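Local coordinates for sensor histidine kinase (PDB 3CIT), which probably takes part in two-component signalling as a phosphorelay sensor kinase, of which this piece is the GAF domain, at residues W88-L102 against T114-P126. Sequence-based numbering, arbitrary orientation.
With SO4 (sulfate ion), chain J.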
loop_
_atom_site.group_PDB
_atom_site.type_symbol
_atom_site.label_atom_id
_atom_site.label_comp_id
_atom_site.label_asym_id
_atom_site.label_seq_id
_atom_site.Cartn_x
_atom_site.Cartn_y
_atom_site.Cartn_z
ATOM N N TRP A 88 12.093 2.295 -3.853
ATOM C CA TRP A 88 12.945 3.046 -4.786
ATOM C C TRP A 88 14.339 3.116 -4.230
ATOM O O TRP A 88 14.517 3.527 -3.084
ATOM C CB TRP A 88 12.415 4.455 -4.935
ATOM C CG TRP A 88 13.193 5.316 -5.876
ATOM C CD1 TRP A 88 14.006 6.380 -5.545
ATOM C CD2 TRP A 88 13.249 5.196 -7.306
ATOM N NE1 TRP A 88 14.573 6.912 -6.694
ATOM C CE2 TRP A 88 14.121 6.221 -7.783
ATOM C CE3 TRP A 88 12.653 4.343 -8.228
ATOM C CZ2 TRP A 88 14.387 6.397 -9.134
ATOM C CZ3 TRP A 88 12.964 4.511 -9.587
ATOM C CH2 TRP A 88 13.798 5.544 -10.010
ATOM N N LEU A 89 15.331 2.757 -5.028
ATOM C CA LEU A 89 16.704 2.745 -4.583
ATOM C C LEU A 89 17.581 3.651 -5.440
ATOM O O LEU A 89 17.462 3.640 -6.660
ATOM C CB LEU A 89 17.302 1.344 -4.719
ATOM C CG LEU A 89 16.638 0.183 -3.990
ATOM C CD1 LEU A 89 17.326 -1.148 -4.432
ATOM C CD2 LEU A 89 16.841 0.424 -2.526
ATOM N N GLU A 90 18.446 4.424 -4.786
ATOM C CA GLU A 90 19.495 5.203 -5.456
ATOM C C GLU A 90 20.810 4.499 -5.146
ATOM O O GLU A 90 21.109 4.243 -3.990
ATOM C CB GLU A 90 19.564 6.620 -4.925
ATOM C CG GLU A 90 18.310 7.420 -5.165
ATOM C CD GLU A 90 18.443 8.845 -4.636
ATOM O OE1 GLU A 90 18.516 9.025 -3.411
ATOM O OE2 GLU A 90 18.501 9.778 -5.459
ATOM N N ARG A 91 21.595 4.238 -6.177
ATOM C CA ARG A 91 22.842 3.517 -6.076
ATOM C C ARG A 91 23.895 4.352 -6.835
ATOM O O ARG A 91 24.293 4.038 -7.949
ATOM C CB ARG A 91 22.663 2.124 -6.655
ATOM C CG ARG A 91 21.547 1.292 -6.011
ATOM C CD ARG A 91 21.379 -0.127 -6.634
ATOM N NE ARG A 91 22.609 -0.920 -6.652
ATOM C CZ ARG A 91 23.373 -1.160 -7.729
ATOM N NH1 ARG A 91 24.473 -1.912 -7.612
ATOM N NH2 ARG A 91 23.058 -0.693 -8.925
ATOM N N PRO A 92 24.300 5.469 -6.241
ATOM C CA PRO A 92 25.136 6.426 -6.966
ATOM C C PRO A 92 26.457 5.843 -7.481
ATOM O O PRO A 92 27.098 5.063 -6.801
ATOM C CB PRO A 92 25.416 7.507 -5.916
ATOM C CG PRO A 92 24.404 7.372 -4.948
ATOM C CD PRO A 92 24.007 5.944 -4.886
ATOM N N GLY A 93 26.815 6.196 -8.711
ATOM C CA GLY A 93 28.096 5.814 -9.277
ATOM C C GLY A 93 28.149 4.425 -9.898
ATOM O O GLY A 93 29.207 4.045 -10.439
ATOM N N THR A 94 27.038 3.676 -9.814
ATOM C CA THR A 94 26.970 2.293 -10.286
ATOM C C THR A 94 26.468 2.263 -11.707
ATOM O O THR A 94 26.106 3.303 -12.291
ATOM C CB THR A 94 26.041 1.424 -9.392
ATOM O OG1 THR A 94 24.714 1.913 -9.511
ATOM C CG2 THR A 94 26.508 1.398 -7.874
ATOM N N HIS A 95 26.442 1.071 -12.288
ATOM C CA HIS A 95 25.964 0.896 -13.655
ATOM C C HIS A 95 24.453 1.180 -13.800
ATOM O O HIS A 95 23.986 1.509 -14.883
ATOM C CB HIS A 95 26.278 -0.521 -14.126
ATOM C CG HIS A 95 27.708 -0.719 -14.524
ATOM N ND1 HIS A 95 28.691 -1.051 -13.618
ATOM C CD2 HIS A 95 28.324 -0.584 -15.716
ATOM C CE1 HIS A 95 29.849 -1.149 -14.249
ATOM N NE2 HIS A 95 29.659 -0.857 -15.521
ATOM N N LEU A 96 23.722 1.001 -12.713
ATOM C CA LEU A 96 22.261 1.158 -12.635
ATOM C C LEU A 96 21.920 1.954 -11.397
ATOM O O LEU A 96 21.540 1.415 -10.335
ATOM C CB LEU A 96 21.539 -0.205 -12.621
ATOM C CG LEU A 96 21.688 -1.043 -13.898
ATOM C CD1 LEU A 96 21.151 -2.466 -13.736
ATOM C CD2 LEU A 96 21.008 -0.353 -15.112
ATOM N N PRO A 97 22.138 3.263 -11.481
ATOM C CA PRO A 97 21.991 4.100 -10.292
ATOM C C PRO A 97 20.583 4.304 -9.705
ATOM O O PRO A 97 20.471 4.908 -8.655
ATOM C CB PRO A 97 22.595 5.441 -10.709
ATOM C CG PRO A 97 22.668 5.429 -12.169
ATOM C CD PRO A 97 22.670 4.004 -12.640
ATOM N N CYS A 98 19.555 3.854 -10.401
ATOM C CA CYS A 98 18.167 3.966 -9.947
ATOM C C CYS A 98 17.529 2.597 -10.171
ATOM O O CYS A 98 17.616 2.044 -11.274
ATOM C CB CYS A 98 17.428 5.065 -10.777
ATOM S SG CYS A 98 17.999 6.640 -10.294
ATOM N N VAL A 99 16.843 2.098 -9.144
ATOM C CA VAL A 99 16.148 0.821 -9.183
ATOM C C VAL A 99 14.802 0.937 -8.468
ATOM O O VAL A 99 14.711 1.528 -7.396
ATOM C CB VAL A 99 16.993 -0.273 -8.522
ATOM C CG1 VAL A 99 16.216 -1.638 -8.458
ATOM C CG2 VAL A 99 18.320 -0.415 -9.275
ATOM N N LEU A 100 13.784 0.346 -9.073
ATOM C CA LEU A 100 12.437 0.236 -8.496
ATOM C C LEU A 100 12.106 -1.251 -8.336
ATOM O O LEU A 100 12.188 -2.032 -9.306
ATOM C CB LEU A 100 11.431 0.942 -9.406
ATOM C CG LEU A 100 9.956 0.903 -9.023
ATOM C CD1 LEU A 100 9.658 1.585 -7.647
ATOM C CD2 LEU A 100 9.002 1.429 -10.160
ATOM N N LEU A 101 11.753 -1.643 -7.114
ATOM C CA LEU A 101 11.355 -3.014 -6.801
ATOM C C LEU A 101 9.845 -3.063 -6.620
ATOM O O LEU A 101 9.295 -2.225 -5.894
ATOM C CB LEU A 101 12.048 -3.449 -5.506
ATOM C CG LEU A 101 13.586 -3.380 -5.491
ATOM C CD1 LEU A 101 14.081 -3.929 -4.157
ATOM C CD2 LEU A 101 14.150 -4.159 -6.625
ATOM N N LEU A 102 9.193 -4.030 -7.270
ATOM C CA LEU A 102 7.753 -4.272 -7.162
ATOM C C LEU A 102 7.545 -5.765 -6.833
ATOM O O LEU A 102 7.698 -6.623 -7.692
ATOM C CB LEU A 102 7.031 -3.903 -8.461
ATOM C CG LEU A 102 7.417 -2.519 -9.024
ATOM C CD1 LEU A 102 7.161 -2.352 -10.497
ATOM C CD2 LEU A 102 6.708 -1.431 -8.159
ATOM N N THR A 114 10.072 -10.550 -7.455
ATOM C CA THR A 114 10.143 -9.102 -7.562
ATOM C C THR A 114 10.342 -8.723 -8.996
ATOM O O THR A 114 11.213 -9.286 -9.669
ATOM C CB THR A 114 11.358 -8.459 -6.839
ATOM O OG1 THR A 114 11.665 -9.205 -5.670
ATOM C CG2 THR A 114 10.990 -7.054 -6.507
ATOM N N LEU A 115 9.537 -7.774 -9.461
ATOM C CA LEU A 115 9.804 -7.099 -10.710
ATOM C C LEU A 115 10.802 -5.983 -10.396
ATOM O O LEU A 115 10.563 -5.170 -9.483
ATOM C CB LEU A 115 8.467 -6.591 -11.290
ATOM C CG LEU A 115 8.410 -5.960 -12.667
ATOM C CD1 LEU A 115 8.898 -6.965 -13.704
ATOM C CD2 LEU A 115 6.938 -5.450 -12.978
ATOM N N VAL A 116 11.929 -5.964 -11.102
ATOM C CA VAL A 116 13.018 -5.059 -10.821
ATOM C C VAL A 116 13.179 -4.197 -12.065
ATOM O O VAL A 116 13.516 -4.708 -13.139
ATOM C CB VAL A 116 14.347 -5.796 -10.510
ATOM C CG1 VAL A 116 15.529 -4.764 -10.178
ATOM C CG2 VAL A 116 14.214 -6.807 -9.332
ATOM N N LEU A 117 12.885 -2.908 -11.950
ATOM C CA LEU A 117 13.137 -1.971 -13.032
ATOM C C LEU A 117 14.356 -1.161 -12.639
ATOM O O LEU A 117 14.567 -0.857 -11.454
ATOM C CB LEU A 117 11.935 -1.036 -13.238
ATOM C CG LEU A 117 10.549 -1.699 -13.291
ATOM C CD1 LEU A 117 9.450 -0.621 -13.650
ATOM C CD2 LEU A 117 10.533 -2.865 -14.220
ATOM N N ALA A 118 15.175 -0.791 -13.621
ATOM C CA ALA A 118 16.420 -0.108 -13.323
ATOM C C ALA A 118 16.778 0.814 -14.455
ATOM O O ALA A 118 16.376 0.570 -15.583
ATOM C CB ALA A 118 17.553 -1.123 -13.096
ATOM N N ASN A 119 17.535 1.863 -14.175
ATOM C CA ASN A 119 17.920 2.798 -15.217
ATOM C C ASN A 119 19.428 3.048 -15.190
ATOM O O ASN A 119 20.045 3.088 -14.123
ATOM C CB ASN A 119 17.135 4.103 -15.069
ATOM C CG ASN A 119 17.053 4.882 -16.364
ATOM O OD1 ASN A 119 16.594 4.341 -17.393
ATOM N ND2 ASN A 119 17.567 6.148 -16.358
ATOM N N SER A 120 20.011 3.231 -16.381
ATOM C CA SER A 120 21.442 3.441 -16.520
ATOM C C SER A 120 21.920 4.803 -16.058
ATOM O O SER A 120 23.110 4.975 -15.837
ATOM C CB SER A 120 21.851 3.246 -17.981
ATOM O OG SER A 120 21.173 4.179 -18.807
ATOM N N VAL A 121 21.011 5.767 -15.926
ATOM C CA VAL A 121 21.358 7.085 -15.431
ATOM C C VAL A 121 20.381 7.514 -14.316
ATOM O O VAL A 121 19.228 7.052 -14.245
ATOM C CB VAL A 121 21.428 8.165 -16.548
ATOM C CG1 VAL A 121 22.580 7.881 -17.543
ATOM C CG2 VAL A 121 20.139 8.295 -17.256
ATOM N N ALA A 122 20.876 8.354 -13.421
ATOM C CA ALA A 122 20.057 8.865 -12.306
ATOM C C ALA A 122 18.854 9.637 -12.855
ATOM O O ALA A 122 18.995 10.535 -13.706
ATOM C CB ALA A 122 20.905 9.747 -11.382
ATOM N N ILE A 123 17.660 9.262 -12.399
ATOM C CA ILE A 123 16.423 9.968 -12.733
ATOM C C ILE A 123 15.638 10.134 -11.424
ATOM O O ILE A 123 15.946 9.475 -10.435
ATOM C CB ILE A 123 15.546 9.198 -13.751
ATOM C CG1 ILE A 123 15.252 7.762 -13.296
ATOM C CG2 ILE A 123 16.213 9.187 -15.144
ATOM C CD1 ILE A 123 14.198 7.066 -14.129
ATOM N N SER A 124 14.638 10.992 -11.408
ATOM C CA SER A 124 13.760 11.089 -10.224
ATOM C C SER A 124 12.862 9.861 -10.207
ATOM O O SER A 124 12.550 9.296 -11.260
ATOM C CB SER A 124 12.920 12.341 -10.284
ATOM O OG SER A 124 13.726 13.480 -10.185
ATOM N N ALA A 125 12.449 9.411 -9.029
ATOM C CA ALA A 125 11.479 8.335 -8.975
ATOM C C ALA A 125 10.281 8.698 -9.852
ATOM O O ALA A 125 9.857 9.855 -9.869
ATOM C CB ALA A 125 11.015 8.064 -7.506
ATOM N N PRO A 126 9.696 7.704 -10.543
ATOM C CA PRO A 126 8.483 7.975 -11.275
ATOM C C PRO A 126 7.356 8.528 -10.388
ATOM O O PRO A 126 7.341 8.339 -9.152
ATOM C CB PRO A 126 8.104 6.598 -11.835
ATOM C CG PRO A 126 9.419 5.856 -11.948
ATOM C CD PRO A 126 10.192 6.332 -10.774
HETATM S S SO4 J . 15.290 13.810 -13.428
HETATM O O1 SO4 J . 16.449 13.825 -14.345
HETATM O O2 SO4 J . 14.478 12.568 -13.651
HETATM O O3 SO4 J . 15.825 13.959 -12.060
HETATM O O4 SO4 J . 14.446 14.999 -13.688
HETATM O O HOH W 1 14.537 10.151 -6.886
HETATM O O HOH W 2 16.454 8.960 -7.739
HETATM O O HOH W 3 25.727 4.410 -15.116
#
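Leu100 N donates to Leu117 O at 2.8 Å, a nearly straight bond (168° at the hydrogen), and Leu117 N returns one to Leu100 O. This pair of hydrogen bonds is one rung of the antiparallel hairpin of strands 98-105 and 111-119, within the five-stranded antiparallel sheet of the GAF domain. Leu102 and Leu115 form a second two-bonded rung; at Cys98 and Asn119 a single bond, Asn119 N to Cys98 O, joins the strands. Leu117 O also takes a CA-H...O contact from Val99 CA.

Leu100, Leu102, Leu115 and Leu117 share one face of the sheet. Leu100 and Leu117 lie side by side, CD2 of the first 4.1 Å from CD1 of the second, and helices 29-43 and 128-156 of the same chain pack on Leu117. Val99, Leu101, Val116 and Ala118 occupy the other face, where Val99 CG1 meets Val116 CG1 at 3.6 Å.

Beyond the hairpin, residues 120-126 turn back across the sheet toward the edge strand 87-90. The amide of Ile123 bonds Cys98 SG at 3.4 Å; with SG anti to its own carbonyl carbon (chi1 -72°), the thiol stands where that N-H can meet it. Asn119 ND2 pins the start of this path by donating to Val121 O, while its OD1 accepts from the backbone of Asp47. Further along, the Trp88 indole is covered on one face by Ala125, whose CB sits over the five-membered ring in a CH-pi contact, 3.6 Å from its centroid; Val99 O lies over the opposite face, toward the rim. Pro126 CD approaches the six-membered end, 3.5 Å from Trp88 CZ3. At the indole edge, NE1 donates in plane to a water 3.0 Å away, which in turn lies 2.8 Å from Ile123 O.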